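Local coordinates for MMACHC-like protein (Caenorhabditis elegans, PDB 5UJC) that probably strips the upper ligand from cobalamins, reducing cyanocobalamin with a flavin and NADPH and demethylating methylcobalamin with glutathione, as part of vitamin B12 processing, at residues L19-G33 with D50-M64. Numbering follows the deposited sequence. Where two conformers were deposited one is given.
Sequences LSSHEGFESHMFKIG and DDSTMALLILSTPDM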
loop_
_atom_site.group_PDB
_atom_site.type_symbol
_atom_site.label_atom_id
_atom_site.label_comp_id
_atom_site.label_asym_id
_atom_site.label_seq_id
_atom_site.Cartn_x
_atom_site.Cartn_y
_atom_site.Cartn_z
ATOM N N LEU A 19 -9.431 -6.328 9.442
ATOM C CA LEU A 19 -8.956 -5.149 8.661
ATOM C C LEU A 19 -10.019 -4.882 7.619
ATOM O O LEU A 19 -9.977 -5.421 6.519
ATOM C CB LEU A 19 -7.612 -5.429 8.022
ATOM C CG LEU A 19 -6.475 -5.788 8.984
ATOM C CD1 LEU A 19 -5.271 -6.240 8.179
ATOM C CD2 LEU A 19 -6.086 -4.612 9.894
ATOM N N SER A 20 -11.027 -4.117 8.013
ATOM C CA SER A 20 -12.294 -4.086 7.288
ATOM C C SER A 20 -12.293 -3.041 6.186
ATOM O O SER A 20 -11.570 -2.041 6.248
ATOM C CB SER A 20 -13.475 -3.818 8.270
ATOM O OG SER A 20 -13.475 -2.446 8.653
ATOM N N SER A 21 -13.147 -3.252 5.199
ATOM C CA SER A 21 -13.285 -2.313 4.114
ATOM C C SER A 21 -13.785 -0.962 4.595
ATOM O O SER A 21 -13.322 0.066 4.125
ATOM C CB SER A 21 -14.202 -2.870 2.997
ATOM O OG SER A 21 -15.325 -3.535 3.524
ATOM N N HIS A 22 -14.704 -0.946 5.549
ATOM C CA HIS A 22 -15.220 0.302 6.055
ATOM C C HIS A 22 -14.141 1.163 6.710
ATOM O O HIS A 22 -14.170 2.422 6.582
ATOM C CB HIS A 22 -16.371 0.028 7.065
ATOM C CG HIS A 22 -16.706 1.195 7.950
ATOM N ND1 HIS A 22 -17.571 2.198 7.566
ATOM C CD2 HIS A 22 -16.326 1.492 9.217
ATOM C CE1 HIS A 22 -17.681 3.081 8.544
ATOM N NE2 HIS A 22 -16.933 2.677 9.556
ATOM N N GLU A 23 -13.194 0.521 7.410
ATOM C CA GLU A 23 -12.082 1.207 8.114
ATOM C C GLU A 23 -10.889 1.433 7.193
ATOM O O GLU A 23 -9.840 1.924 7.638
ATOM C CB GLU A 23 -11.599 0.373 9.337
ATOM C CG GLU A 23 -12.586 0.261 10.529
ATOM C CD GLU A 23 -12.889 1.606 11.246
ATOM O OE1 GLU A 23 -12.015 2.132 11.971
ATOM O OE2 GLU A 23 -14.047 2.082 11.161
ATOM N N GLY A 24 -11.014 1.045 5.935
ATOM C CA GLY A 24 -10.062 1.431 4.942
ATOM C C GLY A 24 -9.017 0.427 4.547
ATOM O O GLY A 24 -7.974 0.822 4.054
ATOM N N PHE A 25 -9.355 -0.871 4.600
ATOM C CA PHE A 25 -8.442 -1.915 4.096
ATOM C C PHE A 25 -9.099 -2.787 3.054
ATOM O O PHE A 25 -10.308 -3.037 3.123
ATOM C CB PHE A 25 -7.979 -2.802 5.259
ATOM C CG PHE A 25 -7.198 -2.062 6.311
ATOM C CD1 PHE A 25 -5.843 -1.819 6.137
ATOM C CD2 PHE A 25 -7.821 -1.590 7.475
ATOM C CE1 PHE A 25 -5.118 -1.133 7.106
ATOM C CE2 PHE A 25 -7.105 -0.909 8.426
ATOM C CZ PHE A 25 -5.751 -0.682 8.252
ATOM N N GLU A 26 -8.284 -3.317 2.137
ATOM C CA GLU A 26 -8.702 -4.357 1.190
ATOM C C GLU A 26 -7.651 -5.444 1.201
ATOM O O GLU A 26 -6.470 -5.144 1.358
ATOM C CB GLU A 26 -8.701 -3.819 -0.254
ATOM C CG GLU A 26 -9.719 -2.827 -0.613
ATOM C CD GLU A 26 -9.730 -2.543 -2.140
ATOM O OE1 GLU A 26 -8.772 -2.975 -2.930
ATOM O OE2 GLU A 26 -10.671 -1.904 -2.576
ATOM N N SER A 27 -8.056 -6.680 0.904
ATOM C CA SER A 27 -7.098 -7.754 0.691
ATOM C C SER A 27 -7.331 -8.450 -0.623
ATOM O O SER A 27 -8.475 -8.555 -1.103
ATOM C CB SER A 27 -7.082 -8.755 1.853
ATOM O OG SER A 27 -8.183 -9.605 1.833
ATOM N N HIS A 28 -6.223 -8.942 -1.204
ATOM C CA HIS A 28 -6.240 -9.599 -2.498
ATOM C C HIS A 28 -5.317 -10.825 -2.454
ATOM O O HIS A 28 -4.151 -10.719 -2.066
ATOM C CB HIS A 28 -5.739 -8.637 -3.580
ATOM C CG HIS A 28 -6.542 -7.387 -3.678
ATOM N ND1 HIS A 28 -7.511 -7.209 -4.620
ATOM C CD2 HIS A 28 -6.525 -6.257 -2.935
ATOM C CE1 HIS A 28 -8.053 -6.012 -4.468
ATOM N NE2 HIS A 28 -7.492 -5.432 -3.429
ATOM N N MET A 29 -5.835 -11.979 -2.853
ATOM C CA MET A 29 -5.094 -13.221 -2.797
ATOM C C MET A 29 -4.237 -13.392 -4.049
ATOM O O MET A 29 -4.661 -13.042 -5.167
ATOM C CB MET A 29 -6.051 -14.395 -2.629
ATOM C CG MET A 29 -5.358 -15.698 -2.267
ATOM S SD MET A 29 -6.425 -17.003 -1.698
ATOM C CE MET A 29 -7.278 -17.417 -3.156
ATOM N N PHE A 30 -3.047 -13.970 -3.879
ATOM C CA PHE A 30 -2.235 -14.356 -5.019
ATOM C C PHE A 30 -1.295 -15.478 -4.673
ATOM O O PHE A 30 -1.161 -15.839 -3.508
ATOM C CB PHE A 30 -1.464 -13.151 -5.582
ATOM C CG PHE A 30 -0.403 -12.587 -4.650
ATOM C CD1 PHE A 30 -0.747 -11.750 -3.590
ATOM C CD2 PHE A 30 0.941 -12.841 -4.877
ATOM C CE1 PHE A 30 0.232 -11.226 -2.757
ATOM C CE2 PHE A 30 1.915 -12.298 -4.072
ATOM C CZ PHE A 30 1.566 -11.472 -3.021
ATOM N N LYS A 31 -0.698 -16.082 -5.704
ATOM C CA LYS A 31 0.241 -17.171 -5.513
ATOM C C LYS A 31 1.660 -16.605 -5.549
ATOM O O LYS A 31 1.982 -15.799 -6.401
ATOM C CB LYS A 31 0.075 -18.225 -6.617
ATOM C CG LYS A 31 -1.294 -18.877 -6.646
ATOM C CD LYS A 31 -1.413 -19.884 -7.779
ATOM C CE LYS A 31 -1.429 -19.216 -9.154
ATOM N NZ LYS A 31 -2.124 -20.066 -10.157
ATOM N N ILE A 32 2.538 -17.110 -4.704
ATOM C CA ILE A 32 3.909 -16.645 -4.712
ATOM C C ILE A 32 4.546 -16.859 -6.100
ATOM O O ILE A 32 5.314 -16.020 -6.561
ATOM C CB ILE A 32 4.760 -17.341 -3.612
ATOM C CG1 ILE A 32 4.324 -16.883 -2.211
ATOM C CG2 ILE A 32 6.251 -17.080 -3.823
ATOM C CD1 ILE A 32 4.523 -15.406 -1.937
ATOM N N GLY A 33 4.201 -17.963 -6.773
ATOM C CA GLY A 33 4.749 -18.225 -8.111
ATOM C C GLY A 33 4.451 -17.109 -9.116
ATOM O O GLY A 33 5.269 -16.819 -10.012
ATOM N N ASP A 50 7.389 -22.247 -2.418
ATOM C CA ASP A 50 6.835 -22.949 -3.588
ATOM C C ASP A 50 5.824 -22.090 -4.349
ATOM O O ASP A 50 5.134 -21.231 -3.754
ATOM C CB ASP A 50 6.172 -24.272 -3.164
ATOM C CG ASP A 50 7.180 -25.299 -2.612
ATOM O OD1 ASP A 50 8.401 -25.140 -2.830
ATOM O OD2 ASP A 50 6.733 -26.257 -1.940
ATOM N N ASP A 51 5.714 -22.347 -5.653
ATOM C CA ASP A 51 4.868 -21.541 -6.551
ATOM C C ASP A 51 3.426 -21.398 -6.060
ATOM O O ASP A 51 2.825 -20.328 -6.192
ATOM C CB ASP A 51 4.840 -22.139 -7.967
ATOM C CG ASP A 51 6.133 -21.950 -8.719
ATOM O OD1 ASP A 51 6.960 -21.126 -8.321
ATOM O OD2 ASP A 51 6.300 -22.624 -9.749
ATOM N N SER A 52 2.855 -22.467 -5.531
ATOM C CA SER A 52 1.442 -22.450 -5.192
ATOM C C SER A 52 1.152 -21.860 -3.785
ATOM O O SER A 52 0.014 -21.842 -3.355
ATOM C CB SER A 52 0.867 -23.848 -5.297
ATOM O OG SER A 52 1.436 -24.702 -4.317
ATOM N N THR A 53 2.190 -21.398 -3.079
ATOM C CA THR A 53 2.027 -20.847 -1.742
ATOM C C THR A 53 1.067 -19.649 -1.771
ATOM O O THR A 53 1.218 -18.738 -2.592
ATOM C CB THR A 53 3.382 -20.396 -1.176
ATOM O OG1 THR A 53 4.275 -21.509 -1.142
ATOM C CG2 THR A 53 3.256 -19.827 0.228
ATOM N N MET A 54 0.096 -19.666 -0.865
ATOM C CA MET A 54 -0.865 -18.577 -0.723
ATOM C C MET A 54 -0.239 -17.323 -0.114
ATOM O O MET A 54 0.490 -17.402 0.883
ATOM C CB MET A 54 -2.010 -19.034 0.176
ATOM C CG MET A 54 -3.053 -17.968 0.458
ATOM S SD MET A 54 -4.196 -18.479 1.758
ATOM C CE MET A 54 -5.072 -16.950 2.084
ATOM N N ALA A 55 -0.555 -16.176 -0.714
ATOM C CA ALA A 55 -0.251 -14.872 -0.137
ATOM C C ALA A 55 -1.485 -13.980 -0.194
ATOM O O ALA A 55 -2.344 -14.132 -1.081
ATOM C CB ALA A 55 0.901 -14.221 -0.880
ATOM N N LEU A 56 -1.531 -13.012 0.733
ATOM C CA LEU A 56 -2.552 -11.953 0.748
ATOM C C LEU A 56 -1.881 -10.605 0.746
ATOM O O LEU A 56 -1.080 -10.302 1.622
ATOM C CB LEU A 56 -3.465 -12.051 1.976
ATOM C CG LEU A 56 -4.443 -13.211 2.005
ATOM C CD1 LEU A 56 -5.124 -13.240 3.377
ATOM C CD2 LEU A 56 -5.487 -13.061 0.912
ATOM N N LEU A 57 -2.247 -9.794 -0.229
ATOM C CA LEU A 57 -1.845 -8.403 -0.288
ATOM C C LEU A 57 -2.896 -7.553 0.420
ATOM O O LEU A 57 -4.050 -7.579 0.041
ATOM C CB LEU A 57 -1.728 -7.982 -1.756
ATOM C CG LEU A 57 -1.455 -6.507 -2.033
ATOM C CD1 LEU A 57 -0.102 -6.087 -1.481
ATOM C CD2 LEU A 57 -1.566 -6.211 -3.517
ATOM N N ILE A 58 -2.441 -6.726 1.359
ATOM C CA ILE A 58 -3.303 -5.811 2.104
ATOM C C ILE A 58 -2.963 -4.390 1.660
ATOM O O ILE A 58 -1.783 -3.983 1.672
ATOM C CB ILE A 58 -3.086 -5.929 3.630
ATOM C CG1 ILE A 58 -3.410 -7.379 4.110
ATOM C CG2 ILE A 58 -3.932 -4.906 4.340
ATOM C CD1 ILE A 58 -2.995 -7.694 5.538
ATOM N N LEU A 59 -3.975 -3.663 1.205
ATOM C CA LEU A 59 -3.795 -2.260 0.857
ATOM C C LEU A 59 -4.735 -1.392 1.649
ATOM O O LEU A 59 -5.743 -1.887 2.210
ATOM C CB LEU A 59 -3.921 -2.041 -0.627
ATOM C CG LEU A 59 -5.180 -2.361 -1.346
ATOM C CD1 LEU A 59 -6.179 -1.227 -1.181
ATOM C CD2 LEU A 59 -4.915 -2.590 -2.846
ATOM N N SER A 60 -4.370 -0.129 1.788
ATOM C CA SER A 60 -5.229 0.857 2.443
ATOM C C SER A 60 -5.893 1.763 1.429
ATOM O O SER A 60 -5.297 2.128 0.418
ATOM C CB SER A 60 -4.414 1.681 3.442
ATOM O OG SER A 60 -3.295 2.294 2.842
ATOM N N THR A 61 -7.100 2.174 1.755
ATOM C CA THR A 61 -7.882 3.064 0.919
ATOM C C THR A 61 -8.040 4.387 1.704
ATOM O O THR A 61 -7.491 4.501 2.804
ATOM C CB THR A 61 -9.215 2.407 0.568
ATOM O OG1 THR A 61 -10.063 2.394 1.716
ATOM C CG2 THR A 61 -8.981 0.961 0.090
ATOM N N PRO A 62 -8.756 5.388 1.153
ATOM C CA PRO A 62 -8.766 6.687 1.829
ATOM C C PRO A 62 -9.196 6.653 3.300
ATOM O O PRO A 62 -8.655 7.415 4.123
ATOM C CB PRO A 62 -9.737 7.501 0.988
ATOM C CG PRO A 62 -9.550 6.939 -0.396
ATOM C CD PRO A 62 -9.410 5.462 -0.160
ATOM N N ASP A 63 -10.147 5.779 3.636
ATOM C CA ASP A 63 -10.660 5.736 5.002
ATOM C C ASP A 63 -9.678 5.164 6.055
ATOM O O ASP A 63 -9.903 5.347 7.236
ATOM C CB ASP A 63 -11.999 5.008 5.081
ATOM C CG ASP A 63 -13.155 5.841 4.544
ATOM O OD1 ASP A 63 -13.007 7.061 4.372
ATOM O OD2 ASP A 63 -14.228 5.284 4.353
ATOM N N MET A 64 -8.575 4.529 5.629
ATOM C CA MET A 64 -7.591 4.084 6.610
ATOM C C MET A 64 -7.120 5.272 7.431
ATOM O O MET A 64 -7.175 5.257 8.665
ATOM C CB MET A 64 -6.393 3.387 5.959
ATOM C CG MET A 64 -5.441 2.774 6.982
ATOM S SD MET A 64 -3.680 2.925 6.568
ATOM C CE MET A 64 -3.433 4.721 6.657
HETATM O O HOH W 1 -11.533 -0.075 1.795
HETATM O O HOH W 2 -13.869 2.715 3.064
HETATM O O HOH W 3 -15.724 4.567 6.479
#
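Glu26 and Leu59 face each other as a hydrogen-bonded antiparallel pair, and His28 with Leu57 and Phe30 with Ala55 repeat the pattern, each joined by two backbone bonds. Beyond them the ladder runs on through Thr61 N to Gly24 O (2.8 Å) at one end, and through Ile32 N to Thr53 O at the other. Past the strands, Gly33 N at the start of helix 32-39 bonds Asp51 O in the turn before strand 53-60. Among the polar side chains, His28 NE2 donates to Glu26 OE1 at 2.8 Å, the carboxylate oxygen lying in the imidazole plane and taking the bond on its anti side, about 32° out of the carboxylate plane. The same oxygen also bonds His177. Leu59 packs alongside Glu26, its CD1 3.6 Å from OE1. An alanine in place of Glu26 would probably leave His28 NE2 without its acceptor, free the imidazole to turn and uncover Leu59 CD1. Strand 25-31 is an outermost strand of the four-stranded antiparallel sheet; strand 53-60 lies inside it, bonded on its other side to strand 185-196, and the side chain of Ser60 is about 7 Å from the bound methylcobalamin. In the apolar packing, Phe30 has CG between its backbone N and carbonyl carbon (chi1 66°), which lays the ring over Ala55: CB sits 3.7 Å from the centroid, a CH-pi contact over one face. On the opposite face of the sheet from Phe30, Phe25 CZ meets Met64 CG of helix 62-80 at 3.7 Å, with Leu98 of helix 93-109 against both side chains. Glycine suits position 24, where a CB would collide with Met64 N. A water ties the loop before strand 25-31 to the start of helix 62-80, donating to both His22 O and Asp63 OD2, each at 2.7 Å.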